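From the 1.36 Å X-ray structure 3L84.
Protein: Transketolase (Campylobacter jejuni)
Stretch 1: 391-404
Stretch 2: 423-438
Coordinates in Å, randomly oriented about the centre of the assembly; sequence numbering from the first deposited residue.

Stretch 1 391-404: EHAMAAINNAFARY
Stretch 2 (423-438) PAARIAALMKIKHFFI

The first stretch is helical from Glu391, with phi/psi near -64/-42 through most of its length. In the second stretch a helix that begins earlier in the chain runs to Met431, kinked at Pro423 and Ala424, whose N atoms lack bonds to the preceding turn. Lys432 breaks the helical path with positive phi (59/41), Ile433 to His435 are extended, and a strand starts at Phe436. The two helices run nearly parallel, 19° between their directions, with axes 8.5 Å apart at closest. Register is set by CA pairs Ala396–Ala424 (5.3 Å), Asn399–Ala428 (6.1 Å) and Ala402–His435 (6.1 Å).

Small residues permit this close approach. Ala424 points toward the first helix and fits as a knob among His392, Ala395, Ala396 and Asn399, its CB 3.6 Å from Ala395 CB. His392 (chi1 t) brings CE1 to 3.6 Å from Pro423 CB, but its buried ND1 finds no partner.

Asn399 (chi1 -74°, chi2 -15°) is the reciprocal knob, seated among Ala424, Ile427, Ala428 and Met431. Its amide can both donate and accept, which suits a site facing helix and loop together: Asn399 ND2 donates to Ala424 O (3.0 Å, nearly linear at 171°), while Asn399 OD1 accepts from His435 ND1 (2.8 Å, 142°). His435 (chi1 t, chi2 177°) thus ties the segment after the helix to the first helix; Asn398 O lies over one face of its ring.

Farther along, Ala402 leaves room for Ile433 (chi1 p, chi2 t), whose CD1 packs 3.7 Å from Ala402 CB. A water bridges the backbones here, donating to Ala402 O (3.1 Å) and accepting from Lys434 N (3.0 Å). Arg403, with chi1 to chi3 all m, lays its aliphatic portion alongside Ile433, CD to CG2 3.7 Å, and its CD is 4.1 Å from SE of selenomethionine Met431.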

# COMPACT_ATOMS: atom_id res chain seq x y z
N GLU A 391 -1.68 -7.41 -5.83
CA GLU A 391 -2.82 -6.53 -5.61
C GLU A 391 -2.59 -5.16 -6.22
O GLU A 391 -3.49 -4.58 -6.83
CB GLU A 391 -3.17 -6.37 -4.12
CG GLU A 391 -3.62 -7.61 -3.41
CD GLU A 391 -2.48 -8.44 -2.86
OE1 GLU A 391 -1.28 -8.07 -3.01
OE2 GLU A 391 -2.78 -9.49 -2.24
N HIS A 392 -1.41 -4.62 -6.00
CA HIS A 392 -1.15 -3.23 -6.40
C HIS A 392 -1.15 -3.10 -7.92
O HIS A 392 -1.84 -2.24 -8.48
CB HIS A 392 0.14 -2.76 -5.78
CG HIS A 392 0.36 -1.30 -5.69
ND1 HIS A 392 -0.54 -0.30 -5.98
CD2 HIS A 392 1.49 -0.70 -5.24
CE1 HIS A 392 0.05 0.88 -5.72
NE2 HIS A 392 1.27 0.65 -5.30
N ALA A 393 -0.39 -3.94 -8.61
CA ALA A 393 -0.39 -3.92 -10.07
C ALA A 393 -1.79 -4.21 -10.60
O ALA A 393 -2.18 -3.63 -11.61
CB ALA A 393 0.64 -4.90 -10.63
N MSE A 394 -2.53 -5.12 -9.97
CA MSE A 394 -3.91 -5.37 -10.43
C MSE A 394 -4.72 -4.09 -10.51
O MSE A 394 -5.38 -3.78 -11.53
CB MSE A 394 -4.61 -6.36 -9.49
CG MSE A 394 -6.10 -6.48 -9.74
SE MSE A 394 -6.96 -7.78 -8.58
CE MSE A 394 -6.76 -6.82 -6.88
N ALA A 395 -4.70 -3.33 -9.42
CA ALA A 395 -5.50 -2.10 -9.43
C ALA A 395 -4.99 -1.08 -10.46
O ALA A 395 -5.80 -0.43 -11.11
CB ALA A 395 -5.51 -1.49 -8.01
N ALA A 396 -3.69 -0.90 -10.61
CA ALA A 396 -3.13 0.03 -11.58
C ALA A 396 -3.43 -0.43 -13.01
O ALA A 396 -3.71 0.38 -13.91
CB ALA A 396 -1.62 0.24 -11.34
N ILE A 397 -3.38 -1.73 -13.25
CA ILE A 397 -3.74 -2.29 -14.57
C ILE A 397 -5.20 -2.03 -14.87
O ILE A 397 -5.56 -1.58 -15.97
CB ILE A 397 -3.44 -3.82 -14.61
CG1 ILE A 397 -1.95 -4.05 -14.79
CG2 ILE A 397 -4.27 -4.56 -15.68
CD1 ILE A 397 -1.42 -5.43 -14.44
N ASN A 398 -6.07 -2.26 -13.88
CA ASN A 398 -7.49 -2.04 -14.10
C ASN A 398 -7.84 -0.56 -14.20
O ASN A 398 -8.80 -0.21 -14.90
CB ASN A 398 -8.30 -2.76 -13.03
CG ASN A 398 -8.56 -4.21 -13.35
OD1 ASN A 398 -8.98 -4.98 -12.41
ND2 ASN A 398 -8.41 -4.60 -14.56
N ASN A 399 -7.05 0.33 -13.60
CA ASN A 399 -7.22 1.77 -13.87
C ASN A 399 -7.07 2.05 -15.36
O ASN A 399 -7.81 2.85 -15.93
CB ASN A 399 -6.23 2.60 -13.07
CG ASN A 399 -6.54 2.71 -11.61
OD1 ASN A 399 -7.63 2.40 -11.15
ND2 ASN A 399 -5.54 3.18 -10.85
N ALA A 400 -6.11 1.39 -16.00
CA ALA A 400 -5.92 1.52 -17.42
C ALA A 400 -7.03 0.85 -18.23
O ALA A 400 -7.46 1.42 -19.23
CB ALA A 400 -4.52 0.98 -17.82
N PHE A 401 -7.49 -0.33 -17.84
CA PHE A 401 -8.66 -0.92 -18.49
C PHE A 401 -9.80 0.07 -18.48
O PHE A 401 -10.54 0.19 -19.46
CB PHE A 401 -9.12 -2.23 -17.83
CG PHE A 401 -8.47 -3.49 -18.34
CD1 PHE A 401 -7.24 -3.91 -17.90
CD2 PHE A 401 -9.12 -4.26 -19.31
CE1 PHE A 401 -6.66 -5.08 -18.38
CE2 PHE A 401 -8.55 -5.43 -19.80
CZ PHE A 401 -7.34 -5.85 -19.33
N ALA A 402 -10.03 0.75 -17.36
CA ALA A 402 -11.13 1.71 -17.26
C ALA A 402 -10.96 2.93 -18.16
O ALA A 402 -11.95 3.56 -18.54
CB ALA A 402 -11.28 2.13 -15.78
N ARG A 403 -9.71 3.28 -18.48
CA ARG A 403 -9.41 4.39 -19.37
C ARG A 403 -9.33 3.97 -20.81
O ARG A 403 -9.34 4.85 -21.68
CB ARG A 403 -8.09 5.08 -18.96
CG ARG A 403 -8.20 5.89 -17.68
CD ARG A 403 -8.95 7.17 -17.91
NE ARG A 403 -8.23 8.09 -18.81
CZ ARG A 403 -8.75 9.08 -19.51
NH1 ARG A 403 -10.06 9.32 -19.53
NH2 ARG A 403 -7.94 9.85 -20.22
N TYR A 404 -9.29 2.67 -21.13
CA TYR A 404 -9.01 2.27 -22.51
C TYR A 404 -10.08 2.74 -23.49
O TYR A 404 -9.75 3.19 -24.58
CB TYR A 404 -8.82 0.74 -22.58
CG TYR A 404 -8.35 0.27 -23.92
CD1 TYR A 404 -7.03 0.31 -24.26
CD2 TYR A 404 -9.25 -0.15 -24.89
CE1 TYR A 404 -6.59 -0.04 -25.48
CE2 TYR A 404 -8.83 -0.53 -26.12
CZ TYR A 404 -7.48 -0.48 -26.44
OH TYR A 404 -7.06 -0.84 -27.71
N PRO A 423 -2.78 2.93 -3.06
CA PRO A 423 -2.29 4.09 -3.85
C PRO A 423 -2.89 4.14 -5.24
O PRO A 423 -3.13 5.21 -5.80
CB PRO A 423 -0.76 3.86 -3.91
CG PRO A 423 -0.48 3.05 -2.72
CD PRO A 423 -1.67 2.11 -2.54
N ALA A 424 -3.14 2.98 -5.86
CA ALA A 424 -3.77 2.90 -7.17
C ALA A 424 -5.26 3.16 -7.08
O ALA A 424 -5.83 3.78 -7.97
CB ALA A 424 -3.49 1.51 -7.81
N ALA A 425 -5.92 2.70 -6.01
CA ALA A 425 -7.31 3.09 -5.80
C ALA A 425 -7.46 4.60 -5.75
O ALA A 425 -8.42 5.17 -6.26
CB ALA A 425 -7.89 2.42 -4.54
N ARG A 426 -6.49 5.27 -5.14
CA ARG A 426 -6.54 6.70 -5.05
C ARG A 426 -6.47 7.35 -6.42
O ARG A 426 -7.14 8.36 -6.64
CB ARG A 426 -5.39 7.19 -4.18
CG ARG A 426 -5.61 8.58 -3.64
CD ARG A 426 -4.43 9.07 -2.76
NE ARG A 426 -4.83 10.22 -1.96
CZ ARG A 426 -4.51 11.48 -2.20
NH1 ARG A 426 -3.76 11.81 -3.23
NH2 ARG A 426 -4.96 12.42 -1.38
N ILE A 427 -5.68 6.81 -7.34
CA ILE A 427 -5.65 7.32 -8.71
C ILE A 427 -7.01 7.13 -9.38
O ILE A 427 -7.48 8.02 -10.12
CB ILE A 427 -4.52 6.69 -9.53
CG1 ILE A 427 -3.15 7.04 -8.96
CG2 ILE A 427 -4.62 7.09 -11.00
CD1 ILE A 427 -2.70 8.48 -9.35
N ALA A 428 -7.67 6.00 -9.17
CA ALA A 428 -9.03 5.82 -9.69
C ALA A 428 -9.94 6.93 -9.21
O ALA A 428 -10.76 7.48 -9.98
CB ALA A 428 -9.56 4.45 -9.29
N ALA A 429 -9.87 7.24 -7.92
CA ALA A 429 -10.67 8.29 -7.33
C ALA A 429 -10.33 9.66 -7.89
O ALA A 429 -11.23 10.44 -8.24
CB ALA A 429 -10.52 8.25 -5.81
N LEU A 430 -9.05 9.98 -8.00
CA LEU A 430 -8.61 11.25 -8.57
C LEU A 430 -9.16 11.45 -9.96
O LEU A 430 -9.56 12.57 -10.31
CB LEU A 430 -7.06 11.29 -8.59
CG LEU A 430 -6.44 11.67 -7.22
CD1 LEU A 430 -5.01 11.09 -7.08
CD2 LEU A 430 -6.46 13.18 -6.99
N MSE A 431 -9.17 10.39 -10.77
CA MSE A 431 -9.63 10.49 -12.16
C MSE A 431 -11.15 10.33 -12.31
O MSE A 431 -11.69 10.63 -13.37
CB MSE A 431 -9.02 9.37 -12.99
CG MSE A 431 -7.52 9.48 -13.18
SE MSE A 431 -6.85 8.32 -14.59
CE MSE A 431 -7.05 6.58 -13.74
N LYS A 432 -11.83 9.88 -11.27
CA LYS A 432 -13.29 9.61 -11.32
C LYS A 432 -13.64 8.58 -12.39
O LYS A 432 -14.64 8.73 -13.09
CB LYS A 432 -14.12 10.90 -11.43
CG LYS A 432 -13.82 11.92 -10.37
CD LYS A 432 -14.65 13.19 -10.57
CE LYS A 432 -16.04 13.06 -10.22
NZ LYS A 432 -16.70 14.45 -10.23
N ILE A 433 -12.82 7.53 -12.49
CA ILE A 433 -13.08 6.46 -13.43
C ILE A 433 -14.00 5.41 -12.89
O ILE A 433 -14.18 5.25 -11.66
CB ILE A 433 -11.81 5.77 -13.93
CG1 ILE A 433 -10.91 5.32 -12.79
CG2 ILE A 433 -11.03 6.70 -14.86
CD1 ILE A 433 -9.88 4.22 -13.12
N LYS A 434 -14.64 4.66 -13.78
CA LYS A 434 -15.55 3.59 -13.44
C LYS A 434 -14.78 2.28 -13.31
O LYS A 434 -14.56 1.55 -14.27
CB LYS A 434 -16.72 3.52 -14.42
CG LYS A 434 -17.49 4.78 -14.52
CD LYS A 434 -17.85 5.47 -13.19
CE LYS A 434 -18.70 4.62 -12.28
NZ LYS A 434 -20.09 4.37 -12.92
N HIS A 435 -14.32 2.02 -12.10
CA HIS A 435 -13.49 0.87 -11.74
C HIS A 435 -14.04 0.41 -10.40
O HIS A 435 -14.24 1.22 -9.48
CB HIS A 435 -12.03 1.31 -11.61
CG HIS A 435 -11.04 0.28 -11.15
ND1 HIS A 435 -9.69 0.56 -11.06
CD2 HIS A 435 -11.18 -1.01 -10.73
CE1 HIS A 435 -9.05 -0.51 -10.59
NE2 HIS A 435 -9.93 -1.48 -10.38
N PHE A 436 -14.42 -0.87 -10.32
CA PHE A 436 -15.11 -1.40 -9.14
C PHE A 436 -14.17 -2.27 -8.33
O PHE A 436 -13.46 -3.11 -8.87
CB PHE A 436 -16.35 -2.19 -9.61
CG PHE A 436 -17.18 -1.42 -10.59
CD1 PHE A 436 -17.90 -0.33 -10.20
CD2 PHE A 436 -17.16 -1.72 -11.93
CE1 PHE A 436 -18.60 0.41 -11.09
CE2 PHE A 436 -17.88 -0.96 -12.84
CZ PHE A 436 -18.56 0.12 -12.43
N PHE A 437 -14.17 -2.07 -7.03
CA PHE A 437 -13.28 -2.77 -6.10
C PHE A 437 -14.09 -3.70 -5.24
O PHE A 437 -15.06 -3.27 -4.60
CB PHE A 437 -12.49 -1.74 -5.24
CG PHE A 437 -11.51 -0.90 -6.04
CD1 PHE A 437 -10.17 -1.24 -6.07
CD2 PHE A 437 -11.94 0.18 -6.78
CE1 PHE A 437 -9.28 -0.48 -6.83
CE2 PHE A 437 -11.04 0.91 -7.54
CZ PHE A 437 -9.74 0.56 -7.55
N ILE A 438 -13.71 -4.96 -5.22
CA ILE A 438 -14.49 -6.03 -4.57
C ILE A 438 -13.63 -6.50 -3.40
O ILE A 438 -12.56 -7.08 -3.61
CB ILE A 438 -14.77 -7.20 -5.55
CG1 ILE A 438 -15.38 -6.75 -6.89
CG2 ILE A 438 -15.60 -8.28 -4.86
CD1 ILE A 438 -16.53 -5.90 -6.81
O HOH W 1 -13.99 5.02 -16.66